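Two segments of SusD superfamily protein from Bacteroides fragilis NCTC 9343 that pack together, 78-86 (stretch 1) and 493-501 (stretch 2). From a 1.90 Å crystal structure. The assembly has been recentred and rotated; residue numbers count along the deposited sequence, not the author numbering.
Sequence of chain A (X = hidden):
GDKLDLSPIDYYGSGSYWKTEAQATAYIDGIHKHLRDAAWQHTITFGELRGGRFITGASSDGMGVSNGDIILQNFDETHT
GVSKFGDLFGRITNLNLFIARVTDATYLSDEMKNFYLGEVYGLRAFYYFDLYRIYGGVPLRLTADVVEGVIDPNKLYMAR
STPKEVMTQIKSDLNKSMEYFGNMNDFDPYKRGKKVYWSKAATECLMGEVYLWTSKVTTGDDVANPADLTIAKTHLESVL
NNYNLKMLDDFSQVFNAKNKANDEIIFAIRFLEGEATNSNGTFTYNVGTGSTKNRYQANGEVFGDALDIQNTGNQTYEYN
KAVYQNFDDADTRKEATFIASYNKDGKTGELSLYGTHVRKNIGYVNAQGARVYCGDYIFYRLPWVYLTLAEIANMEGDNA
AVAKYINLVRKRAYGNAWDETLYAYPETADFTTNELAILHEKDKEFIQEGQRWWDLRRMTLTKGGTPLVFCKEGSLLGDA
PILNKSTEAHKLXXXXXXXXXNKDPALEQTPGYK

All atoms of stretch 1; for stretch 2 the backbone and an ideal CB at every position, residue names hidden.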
# COMPACT_ATOMS: atom_id res chain seq x y z
N THR A 78 7.38 -24.25 3.93
CA THR A 78 6.38 -24.45 4.98
C THR A 78 6.07 -23.16 5.75
O THR A 78 5.30 -23.19 6.69
CB THR A 78 6.78 -25.58 5.96
OG1 THR A 78 8.07 -25.32 6.51
CG2 THR A 78 6.81 -26.94 5.21
N HIS A 79 6.67 -22.04 5.33
CA HIS A 79 6.39 -20.72 5.89
C HIS A 79 6.26 -19.71 4.72
O HIS A 79 7.23 -19.06 4.33
CB HIS A 79 7.50 -20.27 6.88
CG HIS A 79 7.82 -21.26 7.96
ND1 HIS A 79 8.56 -22.40 7.72
CD2 HIS A 79 7.52 -21.27 9.28
CE1 HIS A 79 8.69 -23.08 8.85
NE2 HIS A 79 8.05 -22.43 9.81
N THR A 80 5.07 -19.64 4.13
CA THR A 80 4.88 -18.99 2.84
C THR A 80 4.12 -17.64 2.93
O THR A 80 3.96 -16.94 1.92
CB THR A 80 4.19 -19.90 1.85
OG1 THR A 80 2.84 -20.10 2.23
CG2 THR A 80 4.92 -21.30 1.75
N GLY A 81 3.74 -17.26 4.15
CA GLY A 81 3.14 -15.96 4.42
C GLY A 81 1.65 -15.94 4.09
O GLY A 81 0.81 -15.58 4.93
N VAL A 82 1.37 -16.27 2.82
CA VAL A 82 0.02 -16.49 2.32
C VAL A 82 -0.00 -17.83 1.61
O VAL A 82 1.06 -18.34 1.25
CB VAL A 82 -0.45 -15.37 1.35
CG1 VAL A 82 -0.40 -13.97 2.07
CG2 VAL A 82 0.33 -15.36 0.02
N SER A 83 -1.20 -18.37 1.40
CA SER A 83 -1.39 -19.60 0.65
C SER A 83 -2.01 -19.29 -0.67
O SER A 83 -2.59 -18.21 -0.85
CB SER A 83 -2.38 -20.52 1.38
OG SER A 83 -1.90 -20.78 2.68
N LYS A 84 -1.92 -20.25 -1.59
CA LYS A 84 -2.64 -20.26 -2.84
C LYS A 84 -2.42 -19.01 -3.67
O LYS A 84 -3.40 -18.47 -4.22
CB LYS A 84 -4.16 -20.47 -2.62
CG LYS A 84 -4.52 -21.71 -1.82
CD LYS A 84 -6.04 -22.04 -1.83
CE LYS A 84 -6.83 -21.19 -0.79
NZ LYS A 84 -6.30 -21.15 0.64
N PHE A 85 -1.16 -18.59 -3.81
CA PHE A 85 -0.83 -17.35 -4.55
C PHE A 85 -1.68 -16.16 -4.08
O PHE A 85 -2.12 -15.32 -4.86
CB PHE A 85 -1.02 -17.55 -6.06
CG PHE A 85 0.03 -18.39 -6.70
CD1 PHE A 85 1.28 -17.87 -6.97
CD2 PHE A 85 -0.26 -19.70 -7.09
CE1 PHE A 85 2.23 -18.62 -7.58
CE2 PHE A 85 0.69 -20.47 -7.71
CZ PHE A 85 1.94 -19.94 -7.95
N GLY A 86 -1.96 -16.13 -2.78
CA GLY A 86 -2.74 -15.06 -2.21
C GLY A 86 -4.23 -15.10 -2.57
O GLY A 86 -4.91 -14.10 -2.48
N UNK A 493 11.58 -12.55 -3.34
CA UNK A 493 10.35 -13.17 -3.77
C UNK A 493 9.85 -14.15 -2.72
O UNK A 493 10.59 -14.57 -1.85
CB UNK A 493 10.55 -13.88 -5.11
N UNK A 494 8.55 -14.43 -2.77
CA UNK A 494 7.91 -15.30 -1.81
C UNK A 494 7.78 -16.75 -2.32
O UNK A 494 7.61 -17.00 -3.54
CB UNK A 494 6.53 -14.74 -1.46
N UNK A 495 7.93 -17.72 -1.41
CA UNK A 495 7.81 -19.10 -1.87
C UNK A 495 6.36 -19.55 -1.93
O UNK A 495 5.47 -18.86 -1.44
CB UNK A 495 8.61 -20.03 -0.96
N UNK A 496 6.11 -20.68 -2.59
CA UNK A 496 4.81 -21.31 -2.52
C UNK A 496 4.88 -22.60 -1.67
O UNK A 496 5.96 -23.20 -1.50
CB UNK A 496 4.30 -21.61 -3.93
N UNK A 497 3.72 -23.01 -1.17
CA UNK A 497 3.56 -24.12 -0.22
C UNK A 497 3.94 -25.46 -0.84
O UNK A 497 3.53 -25.77 -1.95
CB UNK A 497 2.12 -24.18 0.29
N UNK A 498 4.63 -26.28 -0.04
CA UNK A 498 4.95 -27.66 -0.35
C UNK A 498 3.70 -28.42 -0.76
O UNK A 498 3.75 -29.19 -1.69
CB UNK A 498 5.62 -28.34 0.85
N UNK A 499 2.60 -28.24 -0.04
CA UNK A 499 1.38 -29.01 -0.34
C UNK A 499 0.90 -28.75 -1.75
O UNK A 499 0.55 -29.68 -2.48
CB UNK A 499 0.27 -28.67 0.65
N UNK A 500 0.90 -27.47 -2.15
CA UNK A 500 0.54 -27.09 -3.53
C UNK A 500 1.49 -27.67 -4.57
O UNK A 500 1.07 -28.10 -5.66
CB UNK A 500 0.52 -25.57 -3.66
N UNK A 501 2.78 -27.65 -4.26
CA UNK A 501 3.80 -28.23 -5.14
C UNK A 501 3.53 -29.72 -5.31
O UNK A 501 3.60 -30.22 -6.42
CB UNK A 501 5.21 -28.00 -4.58

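Position 493 lies out of reach of stretch 1, with nothing of it within 5.5 Å of the ideal CB; Leu-493 takes no part.

At position 494 the backbone is extended (phi/psi -97/143) and CA-to-CB points toward stretch 1. The ideal CB lies 4.8 Å from Thr-80 O, and beyond it is the turn at Gly-81, which has positive phi and no side chain. A long or broad, mostly apolar residue could use that space: Leu, Met, Phe, Tyr or Trp. The deposited Trp-494, chi1 m, brings CE3 to 3.5 Å from Thr-80 O, which sits at the ring edge. Its CZ3 is 4.0 Å from Gly-81 CA and 4.4 Å from Val-82 CG1. The fit depends on the glycine, since an ideal CB on Gly-81 would fall 2.6 Å from Trp-494 CZ3, a clash.

Position 495 points sideways, its ideal CB 4.7 Å from Thr-80 CG2. A compact residue such as Ala, Val or Pro would suit, and phi of -84 is compatible with proline. It is Pro-495, whose CG lies 4.0 Å from His-79 O and 4.2 Å from Thr-80 CG2. Its carbonyl is served by water 1, which donates to Pro-495 O (2.7 Å) and Val-82 O (3.0 Å); atoms elsewhere also compete for its protons.

Position 496 is again extended and sideways, with its ideal CB 5.0 Å from Phe-85 CZ. An aromatic neighbour at that range invites an aliphatic side chain: Val, Ile, Leu or Met. Ile-496, chi1 p, sends CG2 to 3.8 Å from Phe-85 CE1, making an off-centre CH-pi contact 4.2 Å from the ring centroid.

At position 497 CB again points sideways, 4.3 Å from Thr-80 CG2, but the backbone NH groups of Lys-84 and Phe-85 lie farther along, beyond the reach of a short side chain. They call for an acceptor on a flexible stem, Glu or Gln. The position also precedes a helix, where Ser, Thr, Asp or Asn would be common N-caps. The answer is Glu-497, bent by chi2 p so that its end comes nearer. Lys-84 N donates to Glu-497 OE2 at 2.9 Å with a nearly straight angle of 164°, while water 2 links Glu-497 OE1 (2.6 Å) to Phe-85 N (2.9 Å). One carboxylate thus serves two successive amides, one directly and one through water.

Position 498 opens the helix and points sideways, its ideal CB 4.7 Å from Thr-78 CG2. Many helix-tolerant residues would do; Lys-498 leads its end away.

Position 499 is out of reach and loosely specified; it is Thr-499.

Position 500 points toward stretch 1, yet its ideal CB has nothing within 5.5 Å, so a long, flexible apolar side chain is favoured: Met, or perhaps Leu. Met-500, deposited as selenomethionine, spans the gap. Its SE lies 4.0 Å from Lys-84 CA, and its CE 4.1 Å from Phe-85 CE2.

Position 501 is out of reach; Leu-501 continues the helix.

Stretch 2 493-501: LWPIEKTML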
# COMPACT_ATOMS: atom_id res chain seq x y z
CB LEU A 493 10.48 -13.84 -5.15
CG LEU A 493 11.05 -12.95 -6.26
CD1 LEU A 493 11.24 -13.73 -7.58
CD2 LEU A 493 10.21 -11.68 -6.48
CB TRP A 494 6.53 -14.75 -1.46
CG TRP A 494 6.49 -13.38 -0.82
CD1 TRP A 494 7.22 -12.29 -1.15
CD2 TRP A 494 5.58 -12.97 0.21
NE1 TRP A 494 6.84 -11.20 -0.36
CE2 TRP A 494 5.83 -11.61 0.47
CE3 TRP A 494 4.57 -13.63 0.94
CZ2 TRP A 494 5.10 -10.88 1.43
CZ3 TRP A 494 3.87 -12.92 1.90
CH2 TRP A 494 4.12 -11.56 2.13
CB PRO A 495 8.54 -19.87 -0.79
CG PRO A 495 8.21 -19.08 0.49
CD PRO A 495 8.05 -17.65 0.06
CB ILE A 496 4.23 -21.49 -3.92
CG1 ILE A 496 5.08 -22.43 -4.74
CG2 ILE A 496 4.09 -20.10 -4.66
CD1 ILE A 496 4.38 -22.82 -6.04
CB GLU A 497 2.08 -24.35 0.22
CG GLU A 497 1.25 -23.25 0.67
CD GLU A 497 0.61 -22.53 -0.47
OE1 GLU A 497 1.34 -21.75 -1.08
OE2 GLU A 497 -0.58 -22.74 -0.78
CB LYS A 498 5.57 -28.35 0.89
CG LYS A 498 6.15 -29.76 0.64
CD LYS A 498 6.60 -30.44 1.96
CE LYS A 498 7.33 -31.81 1.73
NZ LYS A 498 8.75 -31.65 1.21
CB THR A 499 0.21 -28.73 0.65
OG1 THR A 499 0.11 -27.33 0.88
CG2 THR A 499 0.43 -29.45 1.96
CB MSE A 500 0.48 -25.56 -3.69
CG MSE A 500 -0.92 -24.99 -3.79
SE MSE A 500 -1.06 -23.32 -4.79
CE MSE A 500 0.56 -22.53 -4.17
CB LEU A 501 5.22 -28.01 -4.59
CG LEU A 501 5.78 -26.58 -4.70
CD1 LEU A 501 7.20 -26.52 -4.09
CD2 LEU A 501 5.78 -26.10 -6.18
O HOH W 1 3.05 -17.72 -0.85
O HOH W 2 1.17 -19.55 -2.39
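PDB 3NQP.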